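Local coordinates for protein beta-glucuronidase (Dictyoglomus thermophilum, PDB 6XXW) that probably hydrolyses beta-D-glucuronides, releasing glucuronic acid, as a family 2 glycoside hydrolase, at residues 301-307 / 546-552; 507-511 / 563-569; 527-532 / 579-585. All coordinates share one frame; numbering follows the deposited sequence.

In the fold
From the N terminus, the first segment met is 301-307, on the first parallel strand of the TIM barrel; its partner 546-552 comes 239 residues later, on the last, so interaction 1 closes the barrel and brackets most of the domain. Within that span lie segment 507-511, in the loop that follows strand 501-505, and segment 527-532, which belongs to helix 524-538. Their partners, 563-569 and 579-585, come after strand 544-550, so all three contacts cross one another and none nests. Interaction 2 joins two loops beyond strands 501-505 and 544-550, while interaction 3 pairs the last two barrel helices. Asn551 N lies 2.9 Å from Lys569 O, and Ile531 packs on Ile549.

Interaction 1. Residues 301-307 / 546-552; sequences FKGFGKH and GEHIWNF
Phe301 and Gly546 lie side by side in a parallel backbone ladder in which the carbonyls and amides of the two strands alternate. Glu547 N donates to Phe301 O at 2.9 Å, Gly303 N to Glu547 O, Ile549 N to Gly303 O, and Gly305 N to Ile549 O. Beyond the strands, Phe552 N continues the series to Gly305 O. This is the seam of the TIM barrel, where the first and last parallel strands meet. Glycines suit one face of it: a side chain at Gly303 would press on His548 NE2, and one at Gly305 would run into the indole of Trp550. The imidazole of His548 occupies that face, with NE2 bound to Ser336. A cis peptide precedes Asn551, whose OD1 accepts from Ala553 N and whose ND2 makes a weak 3.3 Å bond to Lys306 O.

On the other face Phe304 meets the loop residue Phe552, which turns its edge to the face of Phe304, the planes at 79°. Phe552's ring, swung opposite its amide nitrogen (chi1 177°), also receives Lys306: CE sits over the ring, 3.9 Å from the centroid of Phe552, and NZ makes an off-centre cation-pi contact while salt-bridged to Asp325. His307, its ND1 hydrogen-bonded to Tyr342 OH, brings NE2 to the edge of Trp550 at CH2, 3.6 Å away.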
loop_
_atom_site.group_PDB
_atom_site.type_symbol
_atom_site.label_atom_id
_atom_site.label_comp_id
_atom_site.label_asym_id
_atom_site.label_seq_id
_atom_site.Cartn_x
_atom_site.Cartn_y
_atom_site.Cartn_z
ATOM N N PHE A 301 -1.126 -7.002 -33.576
ATOM C CA PHE A 301 -0.462 -6.180 -32.566
ATOM C C PHE A 301 -0.836 -6.653 -31.172
ATOM O O PHE A 301 -2.019 -6.741 -30.836
ATOM C CB PHE A 301 -0.864 -4.706 -32.675
ATOM C CG PHE A 301 -0.386 -4.022 -33.903
ATOM C CD1 PHE A 301 -1.057 -4.181 -35.108
ATOM C CD2 PHE A 301 0.714 -3.183 -33.853
ATOM C CE1 PHE A 301 -0.621 -3.527 -36.256
ATOM C CE2 PHE A 301 1.153 -2.520 -35.007
ATOM C CZ PHE A 301 0.475 -2.696 -36.196
ATOM N N LYS A 302 0.189 -6.848 -30.365
ATOM C CA LYS A 302 0.013 -7.165 -28.938
ATOM C C LYS A 302 0.862 -6.147 -28.184
ATOM O O LYS A 302 2.029 -6.212 -28.304
ATOM C CB LYS A 302 0.461 -8.594 -28.631
ATOM C CG LYS A 302 -0.335 -9.694 -29.294
ATOM C CD LYS A 302 0.238 -11.058 -29.093
ATOM C CE LYS A 302 1.710 -11.171 -29.378
ATOM N NZ LYS A 302 2.185 -12.557 -29.231
ATOM N N GLY A 303 0.246 -5.234 -27.446
ATOM C CA GLY A 303 1.117 -4.246 -26.812
ATOM C C GLY A 303 0.429 -3.168 -26.020
ATOM O O GLY A 303 -0.590 -3.399 -25.467
ATOM N N PHE A 304 1.192 -1.935 -26.109
ATOM C CA PHE A 304 0.789 -0.906 -25.155
ATOM C C PHE A 304 0.775 0.473 -25.776
ATOM O O PHE A 304 1.279 0.663 -26.827
ATOM C CB PHE A 304 1.718 -0.920 -23.940
ATOM C CG PHE A 304 1.656 -2.191 -23.142
ATOM C CD1 PHE A 304 0.666 -2.382 -22.193
ATOM C CD2 PHE A 304 2.587 -3.195 -23.342
ATOM C CE1 PHE A 304 0.605 -3.552 -21.460
ATOM C CE2 PHE A 304 2.533 -4.367 -22.609
ATOM C CZ PHE A 304 1.540 -4.545 -21.668
ATOM N N GLY A 305 0.084 1.394 -25.212
ATOM C CA GLY A 305 0.424 2.808 -25.320
ATOM C C GLY A 305 1.414 3.069 -24.195
ATOM O O GLY A 305 1.177 2.577 -23.089
ATOM N N LYS A 306 2.522 3.735 -24.493
ATOM C CA LYS A 306 3.499 4.037 -23.440
ATOM C C LYS A 306 3.497 5.540 -23.141
ATOM O O LYS A 306 2.608 6.190 -23.520
ATOM C CB LYS A 306 4.875 3.551 -23.889
ATOM C CG LYS A 306 5.076 2.054 -23.892
ATOM C CD LYS A 306 6.463 1.637 -24.280
ATOM C CE LYS A 306 7.343 1.196 -23.144
ATOM N NZ LYS A 306 7.637 2.271 -22.177
ATOM N N HIS A 307 4.439 5.986 -22.348
ATOM C CA HIS A 307 4.699 7.402 -22.122
ATOM C C HIS A 307 6.173 7.519 -21.791
ATOM O O HIS A 307 6.765 6.581 -21.260
ATOM C CB HIS A 307 3.873 7.999 -20.968
ATOM C CG HIS A 307 2.679 8.778 -21.417
ATOM N ND1 HIS A 307 2.770 9.860 -22.265
ATOM C CD2 HIS A 307 1.362 8.622 -21.147
ATOM C CE1 HIS A 307 1.563 10.333 -22.502
ATOM N NE2 HIS A 307 0.691 9.599 -21.836
ATOM N N GLY A 546 -5.388 -5.851 -33.766
ATOM C CA GLY A 546 -4.522 -5.440 -32.678
ATOM C C GLY A 546 -5.200 -5.055 -31.378
ATOM O O GLY A 546 -6.354 -4.590 -31.366
ATOM N N GLU A 547 -4.474 -5.248 -30.272
ATOM C CA GLU A 547 -4.918 -4.838 -28.940
ATOM C C GLU A 547 -3.767 -4.113 -28.250
ATOM O O GLU A 547 -2.685 -4.679 -28.077
ATOM C CB GLU A 547 -5.402 -6.040 -28.099
ATOM C CG GLU A 547 -4.358 -7.155 -27.839
ATOM C CD GLU A 547 -4.994 -8.481 -27.435
ATOM O OE1 GLU A 547 -4.558 -9.070 -26.419
ATOM O OE2 GLU A 547 -5.930 -8.941 -28.133
ATOM N N HIS A 548 -3.984 -2.847 -27.903
ATOM C CA HIS A 548 -3.027 -2.078 -27.123
ATOM C C HIS A 548 -3.720 -1.631 -25.841
ATOM O O HIS A 548 -4.694 -0.866 -25.883
ATOM C CB HIS A 548 -2.494 -0.876 -27.916
ATOM C CG HIS A 548 -1.324 -1.196 -28.805
ATOM N ND1 HIS A 548 -0.584 -0.221 -29.443
ATOM C CD2 HIS A 548 -0.763 -2.380 -29.154
ATOM C CE1 HIS A 548 0.385 -0.788 -30.141
ATOM N NE2 HIS A 548 0.295 -2.098 -29.992
ATOM N N ILE A 549 -3.225 -2.110 -24.716
ATOM C CA ILE A 549 -3.767 -1.728 -23.419
ATOM C C ILE A 549 -3.185 -0.376 -23.020
ATOM O O ILE A 549 -2.003 -0.098 -23.244
ATOM C CB ILE A 549 -3.465 -2.820 -22.370
ATOM C CG1 ILE A 549 -4.316 -4.080 -22.614
ATOM C CG2 ILE A 549 -3.748 -2.322 -20.943
ATOM C CD1 ILE A 549 -3.848 -5.001 -23.754
ATOM N N TRP A 550 -4.021 0.485 -22.451
ATOM C CA TRP A 550 -3.578 1.716 -21.807
ATOM C C TRP A 550 -3.489 1.456 -20.308
ATOM O O TRP A 550 -4.514 1.163 -19.688
ATOM C CB TRP A 550 -4.579 2.841 -22.061
ATOM C CG TRP A 550 -4.083 4.156 -21.607
ATOM C CD1 TRP A 550 -4.390 4.806 -20.445
ATOM C CD2 TRP A 550 -3.150 4.975 -22.300
ATOM N NE1 TRP A 550 -3.706 6.000 -20.386
ATOM C CE2 TRP A 550 -2.937 6.126 -21.514
ATOM C CE3 TRP A 550 -2.483 4.854 -23.525
ATOM C CZ2 TRP A 550 -2.087 7.164 -21.919
ATOM C CZ3 TRP A 550 -1.626 5.883 -23.925
ATOM C CH2 TRP A 550 -1.434 7.016 -23.122
ATOM N N ASN A 551 -2.296 1.587 -19.709
ATOM C CA ASN A 551 -1.029 2.043 -20.310
ATOM C C ASN A 551 0.019 1.005 -19.929
ATOM O O ASN A 551 -0.257 0.151 -19.086
ATOM C CB ASN A 551 -0.618 3.420 -19.759
ATOM C CG ASN A 551 0.626 4.009 -20.442
ATOM O OD1 ASN A 551 1.771 3.649 -20.126
ATOM N ND2 ASN A 551 0.402 4.948 -21.360
ATOM N N PHE A 552 1.209 1.082 -20.533
ATOM C CA PHE A 552 2.334 0.261 -20.081
ATOM C C PHE A 552 2.579 0.441 -18.582
ATOM O O PHE A 552 2.675 -0.541 -17.837
ATOM C CB PHE A 552 3.594 0.612 -20.883
ATOM C CG PHE A 552 4.849 -0.130 -20.439
ATOM C CD1 PHE A 552 5.066 -1.451 -20.815
ATOM C CD2 PHE A 552 5.825 0.519 -19.687
ATOM C CE1 PHE A 552 6.221 -2.130 -20.424
ATOM C CE2 PHE A 552 6.987 -0.144 -19.284
ATOM C CZ PHE A 552 7.189 -1.476 -19.657
#

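Interaction 2. Residues 507-511 / 563-569; sequences GADAI and RVVGNKK
The carboxylate of Asp509 is gripped at both oxygens by the 563-569 loop. Lys569 NZ forms a 2.6 Å salt bridge on the syn side of Asp509 OD1, tilted 34° from the carboxylate plane, whereas Lys568 N reaches OD2 of the same aspartate on its anti side at 2.9 Å. The guanidinium of Arg563 has Asn567 CG near the rim of one face, and Asp509 OD1 lies well out of its plane; water 2 bridges Arg563 NH1 to that oxygen, while NE is paired with Asp175. Water 3 joins Asp509 OD2 to Val564 N and Gly566 O.

These loops follow strands 501-505 and 544-550, the last two of the TIM barrel, and the aspartate ties them together beyond the strand ends. An Asx turn shapes the second loop, Asn567 OD1 accepting from Lys569 N. An alanine at Asp509 is likely to leave the Lys569 ammonium without its carboxylate mate and the Lys568 amide without its acceptor. Ala510 N also donates to Lys568 O, at 2.9 Å. Lys568 serves twice: bends at chi2 and chi4 bring NZ to Val564 O, and its aliphatic CG lies 3.6 Å from Ile511 CD1. That methyl also meets Val564 CG1, and Phe514 of a second subunit packs on both Ile511 and Lys568.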
loop_
_atom_site.group_PDB
_atom_site.type_symbol
_atom_site.label_atom_id
_atom_site.label_comp_id
_atom_site.label_asym_id
_atom_site.label_seq_id
_atom_site.Cartn_x
_atom_site.Cartn_y
_atom_site.Cartn_z
ATOM N N GLY A 507 -8.598 0.166 -20.692
ATOM C CA GLY A 507 -8.000 -0.114 -19.404
ATOM C C GLY A 507 -8.738 0.603 -18.297
ATOM O O GLY A 507 -9.729 1.303 -18.522
ATOM N N ALA A 508 -8.218 0.406 -17.082
ATOM C CA ALA A 508 -8.835 0.883 -15.853
ATOM C C ALA A 508 -7.732 1.278 -14.879
ATOM O O ALA A 508 -6.683 0.631 -14.849
ATOM C CB ALA A 508 -9.726 -0.209 -15.240
ATOM N N ASP A 509 -7.949 2.343 -14.104
ATOM C CA ASP A 509 -6.994 2.681 -13.049
ATOM C C ASP A 509 -6.994 1.583 -11.995
ATOM O O ASP A 509 -8.052 1.067 -11.630
ATOM C CB ASP A 509 -7.346 4.012 -12.381
ATOM C CG ASP A 509 -7.185 5.198 -13.304
ATOM O OD1 ASP A 509 -8.084 5.411 -14.155
ATOM O OD2 ASP A 509 -6.177 5.927 -13.160
ATOM N N ALA A 510 -5.802 1.198 -11.525
ATOM C CA ALA A 510 -5.682 0.217 -10.447
ATOM C C ALA A 510 -4.576 0.658 -9.499
ATOM O O ALA A 510 -3.429 0.829 -9.919
ATOM C CB ALA A 510 -5.398 -1.195 -10.981
ATOM N N ILE A 511 -4.918 0.871 -8.234
ATOM C CA ILE A 511 -3.898 1.127 -7.227
ATOM C C ILE A 511 -3.276 -0.210 -6.848
ATOM O O ILE A 511 -3.992 -1.155 -6.508
ATOM C CB ILE A 511 -4.492 1.819 -5.990
ATOM C CG1 ILE A 511 -5.298 3.067 -6.369
ATOM C CG2 ILE A 511 -3.370 2.160 -5.003
ATOM C CD1 ILE A 511 -4.552 4.035 -7.225
ATOM N N ARG A 563 -7.465 12.056 -10.628
ATOM C CA ARG A 563 -6.141 11.477 -10.854
ATOM C C ARG A 563 -5.461 11.203 -9.516
ATOM O O ARG A 563 -5.104 12.141 -8.792
ATOM C CB ARG A 563 -5.307 12.404 -11.744
ATOM C CG ARG A 563 -5.790 12.386 -13.217
ATOM C CD ARG A 563 -5.405 11.043 -13.863
ATOM N NE ARG A 563 -5.885 10.876 -15.241
ATOM C CZ ARG A 563 -6.991 10.207 -15.572
ATOM N NH1 ARG A 563 -7.757 9.660 -14.629
ATOM N NH2 ARG A 563 -7.343 10.095 -16.845
ATOM N N VAL A 564 -5.259 9.924 -9.208
ATOM C CA VAL A 564 -4.779 9.499 -7.873
ATOM C C VAL A 564 -3.255 9.521 -7.936
ATOM O O VAL A 564 -2.586 8.494 -8.065
ATOM C CB VAL A 564 -5.333 8.127 -7.486
ATOM C CG1 VAL A 564 -5.055 7.809 -6.027
ATOM C CG2 VAL A 564 -6.835 8.072 -7.787
ATOM N N VAL A 565 -2.693 10.730 -7.812
ATOM C CA VAL A 565 -1.281 11.019 -8.086
ATOM C C VAL A 565 -0.913 10.465 -9.458
ATOM O O VAL A 565 -0.130 9.516 -9.572
ATOM C CB VAL A 565 -0.342 10.475 -6.986
ATOM C CG1 VAL A 565 1.031 11.104 -7.131
ATOM C CG2 VAL A 565 -0.898 10.786 -5.604
ATOM N N GLY A 566 -1.474 11.065 -10.508
ATOM C CA GLY A 566 -1.222 10.622 -11.867
ATOM C C GLY A 566 -2.239 9.610 -12.354
ATOM O O GLY A 566 -3.275 9.343 -11.730
ATOM N N ASN A 567 -1.925 9.046 -13.522
ATOM C CA ASN A 567 -2.771 8.063 -14.184
ATOM C C ASN A 567 -2.346 6.671 -13.720
ATOM O O ASN A 567 -1.180 6.290 -13.859
ATOM C CB ASN A 567 -2.644 8.207 -15.700
ATOM C CG ASN A 567 -3.654 7.372 -16.470
ATOM O OD1 ASN A 567 -3.744 6.153 -16.289
ATOM N ND2 ASN A 567 -4.390 8.019 -17.369
ATOM N N LYS A 568 -3.292 5.910 -13.182
ATOM C CA LYS A 568 -2.985 4.628 -12.573
ATOM C C LYS A 568 -3.422 3.454 -13.437
ATOM O O LYS A 568 -3.578 2.346 -12.926
ATOM C CB LYS A 568 -3.627 4.542 -11.185
ATOM C CG LYS A 568 -2.891 5.362 -10.126
ATOM C CD LYS A 568 -1.575 4.669 -9.748
ATOM C CE LYS A 568 -0.903 5.298 -8.520
ATOM N NZ LYS A 568 -0.417 6.702 -8.784
ATOM N N LYS A 569 -3.591 3.665 -14.744
ATOM C CA LYS A 569 -3.972 2.589 -15.646
ATOM C C LYS A 569 -2.787 1.734 -16.098
ATOM O O LYS A 569 -2.968 0.862 -16.954
ATOM C CB LYS A 569 -4.685 3.173 -16.866
ATOM C CG LYS A 569 -6.002 3.861 -16.514
ATOM C CD LYS A 569 -6.972 3.865 -17.683
ATOM C CE LYS A 569 -8.281 4.558 -17.300
ATOM N NZ LYS A 569 -8.033 5.909 -16.694
HETATM O O HOH W 1 -5.195 -0.453 -17.569
HETATM O O HOH W 2 -9.757 7.520 -14.560
HETATM O O HOH W 3 -5.665 7.917 -11.357
#

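Interaction 3. Residues 527-532 / 579-585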
loop_
_atom_site.group_PDB
_atom_site.type_symbol
_atom_site.label_atom_id
_atom_site.label_comp_id
_atom_site.label_asym_id
_atom_site.label_seq_id
_atom_site.Cartn_x
_atom_site.Cartn_y
_atom_site.Cartn_z
ATOM N N GLN A 527 -9.353 -4.057 -13.059
ATOM C CA GLN A 527 -8.527 -3.825 -14.236
ATOM C C GLN A 527 -8.373 -5.106 -15.056
ATOM O O GLN A 527 -8.543 -5.095 -16.283
ATOM C CB GLN A 527 -7.167 -3.257 -13.816
ATOM C CG GLN A 527 -6.163 -3.126 -14.974
ATOM C CD GLN A 527 -4.769 -2.744 -14.487
ATOM O OE1 GLN A 527 -4.326 -3.194 -13.435
ATOM N NE2 GLN A 527 -4.076 -1.917 -15.257
ATOM N N GLN A 528 -8.077 -6.229 -14.390
ATOM C CA GLN A 528 -7.903 -7.493 -15.106
ATOM C C GLN A 528 -9.208 -7.970 -15.739
ATOM O O GLN A 528 -9.209 -8.441 -16.880
ATOM C CB GLN A 528 -7.337 -8.578 -14.166
ATOM C CG GLN A 528 -7.359 -10.003 -14.754
ATOM C CD GLN A 528 -6.480 -10.990 -13.992
ATOM O OE1 GLN A 528 -5.278 -10.782 -13.840
ATOM N NE2 GLN A 528 -7.085 -12.067 -13.505
ATOM N N GLU A 529 -10.329 -7.876 -15.015
ATOM C CA GLU A 529 -11.587 -8.373 -15.571
ATOM C C GLU A 529 -12.027 -7.534 -16.765
ATOM O O GLU A 529 -12.480 -8.071 -17.782
ATOM C CB GLU A 529 -12.672 -8.386 -14.494
ATOM C CG GLU A 529 -13.976 -9.055 -14.927
ATOM C CD GLU A 529 -13.830 -10.554 -15.164
ATOM O OE1 GLU A 529 -12.931 -11.185 -14.564
ATOM O OE2 GLU A 529 -14.621 -11.101 -15.965
ATOM N N MET A 530 -11.903 -6.213 -16.657
ATOM C CA MET A 530 -12.245 -5.352 -17.781
ATOM C C MET A 530 -11.415 -5.717 -19.008
ATOM O O MET A 530 -11.951 -5.928 -20.101
ATOM C CB MET A 530 -12.026 -3.890 -17.393
ATOM C CG MET A 530 -12.208 -2.936 -18.564
ATOM S SD MET A 530 -11.831 -1.233 -18.101
ATOM C CE MET A 530 -12.225 -0.381 -19.643
ATOM N N ILE A 531 -10.101 -5.835 -18.835
ATOM C CA ILE A 531 -9.232 -6.112 -19.975
ATOM C C ILE A 531 -9.553 -7.482 -20.558
ATOM O O ILE A 531 -9.634 -7.653 -21.783
ATOM C CB ILE A 531 -7.754 -5.978 -19.550
ATOM C CG1 ILE A 531 -7.368 -4.496 -19.469
ATOM C CG2 ILE A 531 -6.836 -6.730 -20.495
ATOM C CD1 ILE A 531 -6.037 -4.242 -18.774
ATOM N N LYS A 532 -9.805 -8.466 -19.687
ATOM C CA LYS A 532 -10.132 -9.818 -20.136
ATOM C C LYS A 532 -11.405 -9.841 -20.975
ATOM O O LYS A 532 -11.477 -10.540 -21.993
ATOM C CB LYS A 532 -10.276 -10.738 -18.921
ATOM C CG LYS A 532 -10.731 -12.145 -19.236
ATOM C CD LYS A 532 -10.702 -13.018 -17.980
ATOM C CE LYS A 532 -11.929 -12.790 -17.102
ATOM N NZ LYS A 532 -12.059 -13.826 -16.020
ATOM N N LYS A 579 1.460 -5.478 -12.206
ATOM C CA LYS A 579 0.209 -5.680 -11.495
ATOM C C LYS A 579 -0.390 -7.024 -11.905
ATOM O O LYS A 579 0.130 -7.715 -12.779
ATOM C CB LYS A 579 -0.766 -4.525 -11.760
ATOM C CG LYS A 579 -0.233 -3.179 -11.287
ATOM C CD LYS A 579 -1.240 -2.061 -11.603
ATOM C CE LYS A 579 -0.561 -0.692 -11.568
ATOM N NZ LYS A 579 -1.461 0.403 -12.060
ATOM N N MET A 580 -1.512 -7.393 -11.270
ATOM C CA MET A 580 -2.149 -8.673 -11.564
ATOM C C MET A 580 -2.376 -8.873 -13.063
ATOM O O MET A 580 -2.048 -9.929 -13.617
ATOM C CB MET A 580 -3.470 -8.781 -10.802
ATOM C CG MET A 580 -4.038 -10.181 -10.774
ATOM S SD MET A 580 -5.608 -10.209 -9.878
ATOM C CE MET A 580 -5.146 -9.224 -8.472
ATOM N N VAL A 581 -2.921 -7.859 -13.745
ATOM C CA VAL A 581 -3.273 -8.039 -15.154
ATOM C C VAL A 581 -2.050 -8.257 -16.043
ATOM O O VAL A 581 -2.189 -8.831 -17.128
ATOM C CB VAL A 581 -4.100 -6.843 -15.671
ATOM C CG1 VAL A 581 -3.240 -5.623 -15.813
ATOM C CG2 VAL A 581 -4.776 -7.189 -17.010
ATOM N N ALA A 582 -0.854 -7.824 -15.619
ATOM C CA ALA A 582 0.357 -8.145 -16.379
ATOM C C ALA A 582 0.511 -9.650 -16.558
ATOM O O ALA A 582 0.925 -10.122 -17.623
ATOM C CB ALA A 582 1.596 -7.575 -15.688
ATOM N N HIS A 583 0.184 -10.425 -15.521
ATOM C CA HIS A 583 0.298 -11.872 -15.643
ATOM C C HIS A 583 -0.795 -12.458 -16.528
ATOM O O HIS A 583 -0.538 -13.421 -17.260
ATOM C CB HIS A 583 0.303 -12.485 -14.246
ATOM C CG HIS A 583 1.320 -11.855 -13.355
ATOM N ND1 HIS A 583 2.661 -12.162 -13.437
ATOM C CD2 HIS A 583 1.212 -10.871 -12.430
ATOM C CE1 HIS A 583 3.328 -11.434 -12.559
ATOM N NE2 HIS A 583 2.475 -10.636 -11.940
ATOM N N PHE A 584 -2.007 -11.897 -16.495
ATOM C CA PHE A 584 -3.030 -12.319 -17.450
ATOM C C PHE A 584 -2.559 -12.092 -18.885
ATOM O O PHE A 584 -2.689 -12.972 -19.744
ATOM C CB PHE A 584 -4.346 -11.571 -17.201
ATOM C CG PHE A 584 -5.338 -11.719 -18.333
ATOM C CD1 PHE A 584 -6.133 -12.847 -18.432
ATOM C CD2 PHE A 584 -5.435 -10.751 -19.324
ATOM C CE1 PHE A 584 -7.037 -12.994 -19.493
ATOM C CE2 PHE A 584 -6.314 -10.899 -20.388
ATOM C CZ PHE A 584 -7.118 -12.022 -20.470
ATOM N N LEU A 585 -1.993 -10.918 -19.161
ATOM C CA LEU A 585 -1.544 -10.622 -20.526
ATOM C C LEU A 585 -0.380 -11.518 -20.940
ATOM O O LEU A 585 -0.320 -11.978 -22.089
ATOM C CB LEU A 585 -1.167 -9.145 -20.645
ATOM C CG LEU A 585 -2.342 -8.153 -20.586
ATOM C CD1 LEU A 585 -1.845 -6.710 -20.540
ATOM C CD2 LEU A 585 -3.338 -8.364 -21.732
HETATM O O HOH W 4 -4.519 -5.709 -12.462
#
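Val581 faces Gln527, Gln528 and Ile531 where the last two helices of the TIM barrel, 524-538 and 580-591, pack side by side. Their short segments approach to 9.2 Å between axes, at 30°. A branched, compact valine fits here because its two methyls serve different neighbours: CG1 touches Gln527 CD at 3.5 Å, and CG2 meets Ile531 CD1 at 3.7 Å. Ile531 extends the apolar patch through CG2, which approaches both Leu585 CD2 and the Phe584 ring.

Phe584 lies farther along the groove. Its CG is anti to the backbone N (chi1 167°), which carries the ring across to helix 524-538, where Lys532 CB sits 3.7 Å from Phe584 CZ. The lysine's aliphatic part thus packs against the aromatic, and NZ turns back to a salt bridge with Glu529 of its own helix, the hydrogen bond in it weak.

Farther out, Ile531 and Leu585 both rest on Ile549 of strand 544-550, the barrel wall beneath the helices. Gln527 is positioned by NE2, which donates to Gly570 O, and Lys579 by its salt bridge to Asp554. At the start of helix 580-591, a water donates to Gln527 OE1 at 2.7 Å and accepts from Val581 N at 3.0 Å.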